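PDB 4FE9: outer membrane protein SusF from Bacteroides thetaiotaomicron, which binds starch at the cell surface through its carbohydrate-binding modules, before the starch is taken into the periplasm for degradation. Local coordinates for residues Leu72-Ile78 and Val98-Tyr103; Pro287-Thr291 and Trp426-Glu430; Phe406-Val412 and Val450-Gly455. All coordinates share one frame; numbering follows the deposited sequence.

Contact 1 (Leu72-Ile78 and Val98-Tyr103); sequences LNENHTI and VTQEAY
L72, ending strand 64-72, sets CD1 3.7 Å from V98 CG1 of helix 92-102, the side chains crossing at about a right angle. N73 turns its amide almost square to the Y103 ring, the planes 82° apart, and brings ND2 obliquely to 3.7 Å from Y103 CE2. N73 ND2 also gives a 2.9 Å hydrogen bond to a water oxygen that reaches A102 O weakly; outside the segments N73 OD1 accepts from K114 N and Y103 OH bonds E112 O, both on strand 111-122. H76 carries the centre: with CG anti to the carbonyl carbon (chi1 -58°) its ring swings to the helix, and A102 CB lies 4.0 Å from the ring centroid in a CH-pi contact over one face. A weak bond from H76 ND1 to L72 O (3.3 Å), at the ring's edge in its plane, probably steadies the ring. With an alanine in place of H76, A102 would probably lose its aromatic cover and L72 O the ND1 bond. T77 O lies beside V98 CG2, with I78 CD1 4.4 Å from that methyl. The loop is thus held mainly by apolar contact, and the water is the one polar link between the segments.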
loop_
_atom_site.group_PDB
_atom_site.type_symbol
_atom_site.label_atom_id
_atom_site.label_comp_id
_atom_site.label_asym_id
_atom_site.label_seq_id
_atom_site.Cartn_x
_atom_site.Cartn_y
_atom_site.Cartn_z
ATOM N N LEU A 72 1.413 -26.603 -4.610
ATOM C CA LEU A 72 0.063 -26.057 -4.810
ATOM C C LEU A 72 0.173 -24.599 -5.254
ATOM O O LEU A 72 1.056 -23.872 -4.782
ATOM C CB LEU A 72 -0.765 -26.166 -3.516
ATOM C CG LEU A 72 -0.850 -27.577 -2.931
ATOM C CD1 LEU A 72 -1.186 -27.545 -1.455
ATOM C CD2 LEU A 72 -1.863 -28.431 -3.713
ATOM N N ASN A 73 -0.558 -24.256 -6.316
ATOM C CA ASN A 73 -0.431 -22.946 -6.934
ATOM C C ASN A 73 1.037 -22.498 -7.077
ATOM O O ASN A 73 1.405 -21.396 -6.687
ATOM C CB ASN A 73 -1.249 -21.905 -6.159
ATOM C CG ASN A 73 -2.756 -22.188 -6.209
ATOM O OD1 ASN A 73 -3.198 -23.179 -6.803
ATOM N ND2 ASN A 73 -3.537 -21.349 -5.543
ATOM N N GLU A 74 1.872 -23.405 -7.557
ATOM C CA GLU A 74 3.226 -23.057 -8.023
ATOM C C GLU A 74 4.308 -22.923 -6.939
ATOM O O GLU A 74 5.458 -23.252 -7.185
ATOM C CB GLU A 74 3.212 -21.810 -8.914
ATOM C CG GLU A 74 3.966 -22.003 -10.235
ATOM C CD GLU A 74 3.028 -22.181 -11.436
ATOM O OE1 GLU A 74 1.978 -21.487 -11.474
ATOM O OE2 GLU A 74 3.361 -22.986 -12.356
ATOM N N ASN A 75 4.002 -22.323 -5.812
ATOM C CA ASN A 75 5.068 -22.151 -4.836
ATOM C C ASN A 75 4.779 -22.505 -3.424
ATOM O O ASN A 75 5.479 -22.060 -2.540
ATOM C CB ASN A 75 5.690 -20.752 -4.908
ATOM C CG ASN A 75 4.690 -19.686 -5.273
ATOM O OD1 ASN A 75 3.866 -19.289 -4.458
ATOM N ND2 ASN A 75 4.710 -19.271 -6.533
ATOM N N HIS A 76 3.794 -23.360 -3.193
ATOM C CA HIS A 76 3.497 -23.778 -1.836
ATOM C C HIS A 76 3.657 -25.265 -1.732
ATOM O O HIS A 76 3.113 -26.003 -2.533
ATOM C CB HIS A 76 2.062 -23.373 -1.445
ATOM C CG HIS A 76 1.803 -21.895 -1.539
ATOM N ND1 HIS A 76 1.389 -21.279 -2.709
ATOM C CD2 HIS A 76 1.928 -20.905 -0.616
ATOM C CE1 HIS A 76 1.219 -19.983 -2.485
ATOM N NE2 HIS A 76 1.575 -19.724 -1.237
ATOM N N THR A 77 4.334 -25.716 -0.696
ATOM C CA THR A 77 4.436 -27.137 -0.445
ATOM C C THR A 77 3.574 -27.501 0.751
ATOM O O THR A 77 3.091 -26.624 1.472
ATOM C CB THR A 77 5.886 -27.555 -0.153
ATOM O OG1 THR A 77 6.392 -26.739 0.898
ATOM C CG2 THR A 77 6.777 -27.374 -1.416
ATOM N N ILE A 78 3.407 -28.793 0.951
ATOM C CA ILE A 78 2.530 -29.349 1.951
ATOM C C ILE A 78 3.051 -30.774 2.191
ATOM O O ILE A 78 3.428 -31.457 1.239
ATOM C CB ILE A 78 1.071 -29.475 1.399
ATOM C CG1 ILE A 78 0.141 -30.033 2.466
ATOM C CG2 ILE A 78 1.028 -30.415 0.143
ATOM C CD1 ILE A 78 -1.349 -29.657 2.231
ATOM N N VAL A 98 -2.841 -24.185 3.969
ATOM C CA VAL A 98 -2.053 -23.774 2.837
ATOM C C VAL A 98 -2.912 -22.950 1.852
ATOM O O VAL A 98 -2.422 -22.010 1.217
ATOM C CB VAL A 98 -1.382 -25.014 2.152
ATOM C CG1 VAL A 98 -0.863 -24.647 0.810
ATOM C CG2 VAL A 98 -0.230 -25.531 3.039
ATOM N N THR A 99 -4.202 -23.295 1.747
ATOM C CA THR A 99 -5.111 -22.586 0.852
ATOM C C THR A 99 -5.263 -21.118 1.327
ATOM O O THR A 99 -5.219 -20.170 0.516
ATOM C CB THR A 99 -6.548 -23.277 0.816
ATOM O OG1 THR A 99 -6.442 -24.588 0.240
ATOM C CG2 THR A 99 -7.520 -22.445 -0.055
ATOM N N GLN A 100 -5.333 -20.936 2.646
ATOM C CA GLN A 100 -5.610 -19.607 3.200
ATOM C C GLN A 100 -4.362 -18.722 3.097
ATOM O O GLN A 100 -4.443 -17.625 2.638
ATOM C CB GLN A 100 -6.129 -19.733 4.646
ATOM C CG GLN A 100 -7.502 -20.471 4.753
ATOM C CD GLN A 100 -8.061 -20.490 6.179
ATOM O OE1 GLN A 100 -7.924 -19.534 6.899
ATOM N NE2 GLN A 100 -8.769 -21.559 6.535
ATOM N N GLU A 101 -3.198 -19.319 3.274
ATOM C CA GLU A 101 -1.927 -18.639 2.962
ATOM C C GLU A 101 -1.766 -18.239 1.504
ATOM O O GLU A 101 -1.529 -17.073 1.205
ATOM C CB GLU A 101 -0.737 -19.478 3.401
ATOM C CG GLU A 101 -0.682 -19.646 4.882
ATOM C CD GLU A 101 -0.131 -18.394 5.591
ATOM O OE1 GLU A 101 0.269 -17.410 4.890
ATOM O OE2 GLU A 101 -0.085 -18.403 6.851
ATOM N N ALA A 102 -1.986 -19.181 0.593
ATOM C CA ALA A 102 -1.915 -18.874 -0.828
ATOM C C ALA A 102 -2.722 -17.650 -1.185
ATOM O O ALA A 102 -2.318 -16.885 -2.055
ATOM C CB ALA A 102 -2.369 -20.052 -1.655
ATOM N N TYR A 103 -3.947 -17.553 -0.642
ATOM C CA TYR A 103 -4.845 -16.472 -1.027
ATOM C C TYR A 103 -4.807 -15.292 -0.051
ATOM O O TYR A 103 -5.595 -14.368 -0.171
ATOM C CB TYR A 103 -6.288 -16.985 -1.208
ATOM C CG TYR A 103 -6.491 -17.794 -2.489
ATOM C CD1 TYR A 103 -6.792 -17.158 -3.686
ATOM C CD2 TYR A 103 -6.257 -19.176 -2.510
ATOM C CE1 TYR A 103 -6.903 -17.877 -4.889
ATOM C CE2 TYR A 103 -6.407 -19.922 -3.702
ATOM C CZ TYR A 103 -6.709 -19.241 -4.893
ATOM O OH TYR A 103 -6.864 -19.930 -6.072
HETATM O O HOH W 1 -2.440 -18.700 -4.966
#

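Contact 2 (Pro287-Thr291 and Trp426-Glu430); sequences PVNGT and WWKTE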
loop_
_atom_site.group_PDB
_atom_site.type_symbol
_atom_site.label_atom_id
_atom_site.label_comp_id
_atom_site.label_asym_id
_atom_site.label_seq_id
_atom_site.Cartn_x
_atom_site.Cartn_y
_atom_site.Cartn_z
ATOM N N PRO A 287 4.705 20.918 2.642
ATOM C CA PRO A 287 3.746 19.944 3.214
ATOM C C PRO A 287 2.312 20.163 2.686
ATOM O O PRO A 287 1.870 21.289 2.566
ATOM C CB PRO A 287 3.833 20.189 4.757
ATOM C CG PRO A 287 4.378 21.587 4.907
ATOM C CD PRO A 287 5.077 21.991 3.585
ATOM N N VAL A 288 1.617 19.083 2.354
ATOM C CA VAL A 288 0.193 19.153 2.093
ATOM C C VAL A 288 -0.582 19.368 3.414
ATOM O O VAL A 288 -0.332 18.680 4.397
ATOM C CB VAL A 288 -0.320 17.842 1.399
ATOM C CG1 VAL A 288 -1.825 17.903 1.193
ATOM C CG2 VAL A 288 0.400 17.629 0.068
ATOM N N ASN A 289 -1.523 20.320 3.413
ATOM C CA ASN A 289 -2.174 20.783 4.646
ATOM C C ASN A 289 -2.902 19.650 5.360
ATOM O O ASN A 289 -3.670 18.917 4.739
ATOM C CB ASN A 289 -3.159 21.911 4.335
ATOM C CG ASN A 289 -3.751 22.550 5.604
ATOM O OD1 ASN A 289 -4.558 21.946 6.285
ATOM N ND2 ASN A 289 -3.417 23.800 5.846
ATOM N N GLY A 290 -2.557 19.452 6.641
ATOM C CA GLY A 290 -3.251 18.511 7.512
ATOM C C GLY A 290 -3.090 17.085 7.054
ATOM O O GLY A 290 -3.947 16.253 7.322
ATOM N N THR A 291 -2.096 16.830 6.197
ATOM C CA THR A 291 -2.024 15.531 5.547
ATOM C C THR A 291 -0.685 14.879 5.797
ATOM O O THR A 291 0.321 15.223 5.169
ATOM C CB THR A 291 -2.341 15.595 4.015
ATOM O OG1 THR A 291 -3.602 16.266 3.798
ATOM C CG2 THR A 291 -2.406 14.200 3.434
ATOM N N TRP A 426 -8.610 21.660 -2.848
ATOM C CA TRP A 426 -7.592 22.433 -3.570
ATOM C C TRP A 426 -6.779 23.317 -2.619
ATOM O O TRP A 426 -5.587 23.495 -2.813
ATOM C CB TRP A 426 -8.255 23.303 -4.640
ATOM C CG TRP A 426 -9.122 24.368 -4.068
ATOM C CD1 TRP A 426 -10.429 24.250 -3.721
ATOM C CD2 TRP A 426 -8.701 25.666 -3.616
ATOM N NE1 TRP A 426 -10.876 25.420 -3.130
ATOM C CE2 TRP A 426 -9.835 26.310 -3.076
ATOM C CE3 TRP A 426 -7.485 26.361 -3.659
ATOM C CZ2 TRP A 426 -9.782 27.606 -2.536
ATOM C CZ3 TRP A 426 -7.433 27.661 -3.139
ATOM C CH2 TRP A 426 -8.578 28.273 -2.605
ATOM N N TRP A 427 -7.415 23.795 -1.543
ATOM C CA TRP A 427 -6.759 24.789 -0.657
ATOM C C TRP A 427 -5.670 24.121 0.215
ATOM O O TRP A 427 -4.955 24.793 0.931
ATOM C CB TRP A 427 -7.783 25.439 0.242
ATOM C CG TRP A 427 -8.661 24.447 0.907
ATOM C CD1 TRP A 427 -9.855 23.972 0.441
ATOM C CD2 TRP A 427 -8.409 23.766 2.127
ATOM N NE1 TRP A 427 -10.337 23.010 1.280
ATOM C CE2 TRP A 427 -9.460 22.840 2.312
ATOM C CE3 TRP A 427 -7.355 23.797 3.064
ATOM C CZ2 TRP A 427 -9.568 22.036 3.461
ATOM C CZ3 TRP A 427 -7.437 22.949 4.194
ATOM C CH2 TRP A 427 -8.521 22.064 4.359
ATOM N N LYS A 428 -5.634 22.794 0.224
ATOM C CA LYS A 428 -4.555 22.085 0.933
ATOM C C LYS A 428 -3.177 22.294 0.304
ATOM O O LYS A 428 -2.156 21.965 0.903
ATOM C CB LYS A 428 -4.888 20.609 1.070
ATOM C CG LYS A 428 -6.028 20.376 2.109
ATOM C CD LYS A 428 -6.502 18.914 2.156
ATOM C CE LYS A 428 -7.566 18.760 3.214
ATOM N NZ LYS A 428 -7.701 17.392 3.653
ATOM N N THR A 429 -3.168 22.753 -0.941
ATOM C CA THR A 429 -1.935 23.010 -1.650
ATOM C C THR A 429 -2.041 24.346 -2.362
ATOM O O THR A 429 -2.043 24.427 -3.602
ATOM C CB THR A 429 -1.582 21.847 -2.686
ATOM O OG1 THR A 429 -2.661 21.677 -3.611
ATOM C CG2 THR A 429 -1.348 20.503 -1.944
ATOM N N GLU A 430 -2.200 25.402 -1.584
ATOM C CA GLU A 430 -2.351 26.713 -2.172
ATOM C C GLU A 430 -1.258 27.628 -1.706
ATOM O O GLU A 430 -0.452 27.276 -0.806
ATOM C CB GLU A 430 -3.754 27.306 -1.903
ATOM C CG GLU A 430 -3.973 27.793 -0.421
ATOM C CD GLU A 430 -5.117 28.787 -0.279
ATOM O OE1 GLU A 430 -5.308 29.647 -1.207
ATOM O OE2 GLU A 430 -5.747 28.799 0.817
HETATM O O HOH W 2 0.489 22.649 0.693
#
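N289 holds CG anti to its backbone N (chi1 -173°), which brings its amide to the W427 indole, while K428, extended beyond CG, runs past the N289 carbonyl. N289 belongs to a type II beta turn, V288 to T291, that links strands 283-287 and 294-301 of the second carbohydrate-binding module; it meets a 3-10 segment of the third, so the contact is an interface between modules. The turn is closed by T291 N to V288 O and by T291 OG1 donating to N289 O from above the carbonyl plane. One direct hydrogen bond joins the two segments: N289 N gives to K428 O at 3.1 Å, nearly straight at 167° and on a lone pair in the carbonyl plane. The same oxygen takes a second bond from a water at 2.7 Å, which also donates to P287 O, so two donors grip K428 O. Around this polar centre lie carbon contacts. N289 CB and K428 CB are 3.9 Å apart, and V288 CG2 meets T429 CG2 at the same separation, these two side chains lying side by side and pointing the same way. N289 ND2 is bonded to G442 O and G290 N to N443 OD1, further ties to the third module. N289 OD1 sits at the edge of the W427 ring, near its plane, 3.7 Å from CZ3.

Contact 3 (Phe406-Val412 and Val450-Gly455); sequences FLKDGAV and VQGKTG
G455 N donates to F406 O at 2.6 Å, a short bond at one end of a run of backbone bonds; V412 N to V450 O, 2.8 Å, closes the other end. Between them G410 and G452 exchange a reciprocal pair, G452 N to G410 O at 2.9 Å and G410 N to G452 O at 3.1 Å, the first nearly linear at 175°. A water spans the V412 end, donating to V412 O and accepting from V450 N. The D409 carboxylate adds a weak bond, its OD1 taking the T454 N-H at 3.4 Å; with CG anti to the carbonyl carbon (chi1 -46°), D409 directs this oxygen across to the K453-T454 backbone. OD1 also rests close to CA and CB of K453, whose ammonium group stays well away from it. The pairing is an antiparallel beta ladder between strands 410-415 and 451-452 in the third carbohydrate-binding module: G410 and G452 form a hydrogen-bonded pair, A411 and Q451 a non-hydrogen-bonded one. Packing spreads out from the glycines. The F406 ring brings CE2 to 3.7 Å from G452 CA, close enough that a CB there would clash with it; V412 CG2 packs beside G452 N. K453 O lies near the ring plane at the F406 edge, 3.3 Å from CD2. Beyond, F406 touches V458 and I469, V412 touches I432 and V458, and V450 touches I432, F434 and I469. On the more exposed border, T454 CG2 packs against F406 O and L407 C.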
loop_
_atom_site.group_PDB
_atom_site.type_symbol
_atom_site.label_atom_id
_atom_site.label_comp_id
_atom_site.label_asym_id
_atom_site.label_seq_id
_atom_site.Cartn_x
_atom_site.Cartn_y
_atom_site.Cartn_z
ATOM N N PHE A 406 -6.730 38.885 -14.962
ATOM C CA PHE A 406 -7.906 38.960 -14.055
ATOM C C PHE A 406 -9.149 39.509 -14.771
ATOM O O PHE A 406 -9.057 40.459 -15.535
ATOM C CB PHE A 406 -7.599 39.797 -12.807
ATOM C CG PHE A 406 -6.381 39.343 -12.049
ATOM C CD1 PHE A 406 -5.941 38.035 -12.121
ATOM C CD2 PHE A 406 -5.721 40.211 -11.199
ATOM C CE1 PHE A 406 -4.776 37.645 -11.465
ATOM C CE2 PHE A 406 -4.609 39.808 -10.497
ATOM C CZ PHE A 406 -4.152 38.504 -10.617
ATOM N N LEU A 407 -10.285 38.849 -14.569
ATOM C CA LEU A 407 -11.559 39.285 -15.128
ATOM C C LEU A 407 -12.244 40.361 -14.280
ATOM O O LEU A 407 -13.289 40.899 -14.672
ATOM C CB LEU A 407 -12.502 38.099 -15.279
ATOM C CG LEU A 407 -12.269 37.147 -16.460
ATOM C CD1 LEU A 407 -10.786 37.071 -16.821
ATOM C CD2 LEU A 407 -12.845 35.741 -16.154
ATOM N N LYS A 408 -11.737 40.558 -13.062
ATOM C CA LYS A 408 -12.387 41.413 -12.061
ATOM C C LYS A 408 -11.385 41.775 -10.990
ATOM O O LYS A 408 -10.363 41.093 -10.816
ATOM C CB LYS A 408 -13.559 40.700 -11.418
ATOM C CG LYS A 408 -14.856 40.841 -12.182
ATOM C CD LYS A 408 -15.899 39.861 -11.677
ATOM C CE LYS A 408 -15.497 39.282 -10.321
ATOM N NZ LYS A 408 -16.131 40.014 -9.202
ATOM N N ASP A 409 -11.652 42.863 -10.284
ATOM C CA ASP A 409 -10.952 43.121 -9.035
ATOM C C ASP A 409 -11.391 42.086 -8.014
ATOM O O ASP A 409 -12.515 41.618 -8.054
ATOM C CB ASP A 409 -11.249 44.541 -8.538
ATOM C CG ASP A 409 -11.137 45.580 -9.651
ATOM O OD1 ASP A 409 -9.986 45.942 -10.022
ATOM O OD2 ASP A 409 -12.191 45.906 -10.252
ATOM N N GLY A 410 -10.461 41.653 -7.176
ATOM C CA GLY A 410 -10.789 40.717 -6.107
ATOM C C GLY A 410 -9.549 40.151 -5.463
ATOM O O GLY A 410 -8.414 40.533 -5.813
ATOM N N ALA A 411 -9.754 39.307 -4.450
ATOM C CA ALA A 411 -8.642 38.612 -3.797
ATOM C C ALA A 411 -8.114 37.519 -4.725
ATOM O O ALA A 411 -8.887 36.813 -5.343
ATOM C CB ALA A 411 -9.096 38.014 -2.478
ATOM N N VAL A 412 -6.807 37.507 -4.919
ATOM C CA VAL A 412 -6.134 36.472 -5.689
ATOM C C VAL A 412 -5.973 35.193 -4.844
ATOM O O VAL A 412 -5.540 35.253 -3.711
ATOM C CB VAL A 412 -4.752 36.940 -6.130
ATOM C CG1 VAL A 412 -4.035 35.828 -6.942
ATOM C CG2 VAL A 412 -4.859 38.239 -6.952
ATOM N N VAL A 450 -4.572 39.030 -0.733
ATOM C CA VAL A 450 -3.767 39.867 -1.660
ATOM C C VAL A 450 -4.624 40.258 -2.858
ATOM O O VAL A 450 -5.282 39.399 -3.440
ATOM C CB VAL A 450 -2.537 39.117 -2.150
ATOM C CG1 VAL A 450 -1.835 39.902 -3.277
ATOM C CG2 VAL A 450 -1.593 38.870 -1.002
ATOM N N GLN A 451 -4.838 41.570 -3.028
ATOM C CA GLN A 451 -5.796 42.093 -4.034
ATOM C C GLN A 451 -5.140 42.168 -5.416
ATOM O O GLN A 451 -3.959 42.491 -5.538
ATOM C CB GLN A 451 -6.318 43.494 -3.646
ATOM C CG GLN A 451 -7.002 43.564 -2.307
ATOM C CD GLN A 451 -8.196 42.630 -2.205
ATOM O OE1 GLN A 451 -9.009 42.551 -3.120
ATOM N NE2 GLN A 451 -8.357 41.994 -1.046
ATOM N N GLY A 452 -5.910 41.856 -6.443
ATOM C CA GLY A 452 -5.525 42.182 -7.810
ATOM C C GLY A 452 -6.608 42.972 -8.496
ATOM O O GLY A 452 -7.755 42.971 -8.048
ATOM N N LYS A 453 -6.268 43.587 -9.632
ATOM C CA LYS A 453 -7.257 44.359 -10.436
ATOM C C LYS A 453 -7.450 43.768 -11.821
ATOM O O LYS A 453 -6.518 43.213 -12.403
ATOM C CB LYS A 453 -6.837 45.835 -10.560
ATOM C CG LYS A 453 -6.454 46.499 -9.238
ATOM C CD LYS A 453 -4.959 46.772 -9.182
ATOM C CE LYS A 453 -4.639 48.204 -9.607
ATOM N NZ LYS A 453 -4.690 49.140 -8.446
ATOM N N THR A 454 -8.625 43.998 -12.388
ATOM C CA THR A 454 -8.936 43.533 -13.738
ATOM C C THR A 454 -7.755 43.647 -14.685
ATOM O O THR A 454 -6.959 44.594 -14.604
ATOM C CB THR A 454 -10.119 44.283 -14.325
ATOM O OG1 THR A 454 -11.051 44.567 -13.286
ATOM C CG2 THR A 454 -10.816 43.439 -15.413
ATOM N N GLY A 455 -7.576 42.609 -15.499
ATOM C CA GLY A 455 -6.582 42.619 -16.568
ATOM C C GLY A 455 -5.160 42.484 -16.086
ATOM O O GLY A 455 -4.246 42.400 -16.882
HETATM O O HOH W 3 -5.850 36.578 -1.426
#

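In the fold
All three contacts are partly buried, but they join different things. Contact 1 ties a loop to a helix inside the N-terminal domain, contact 2 bridges the second and third carbohydrate-binding modules, and contact 3 pairs two strands within the third. Chemistry follows place: contact 1 relies on side-chain carbon, contact 2 on one backbone bond and a shared water, contact 3, richest in exposed residues, on a ladder of backbone bonds. Strand 410-415 connects contacts 2 and 3: its first residues form part of contact 3, and W426 and E430 of contact 2 touch its later part. Their nearest atoms are about 6 Å apart; the centre of contact 1 lies about 44 Å from that of contact 2.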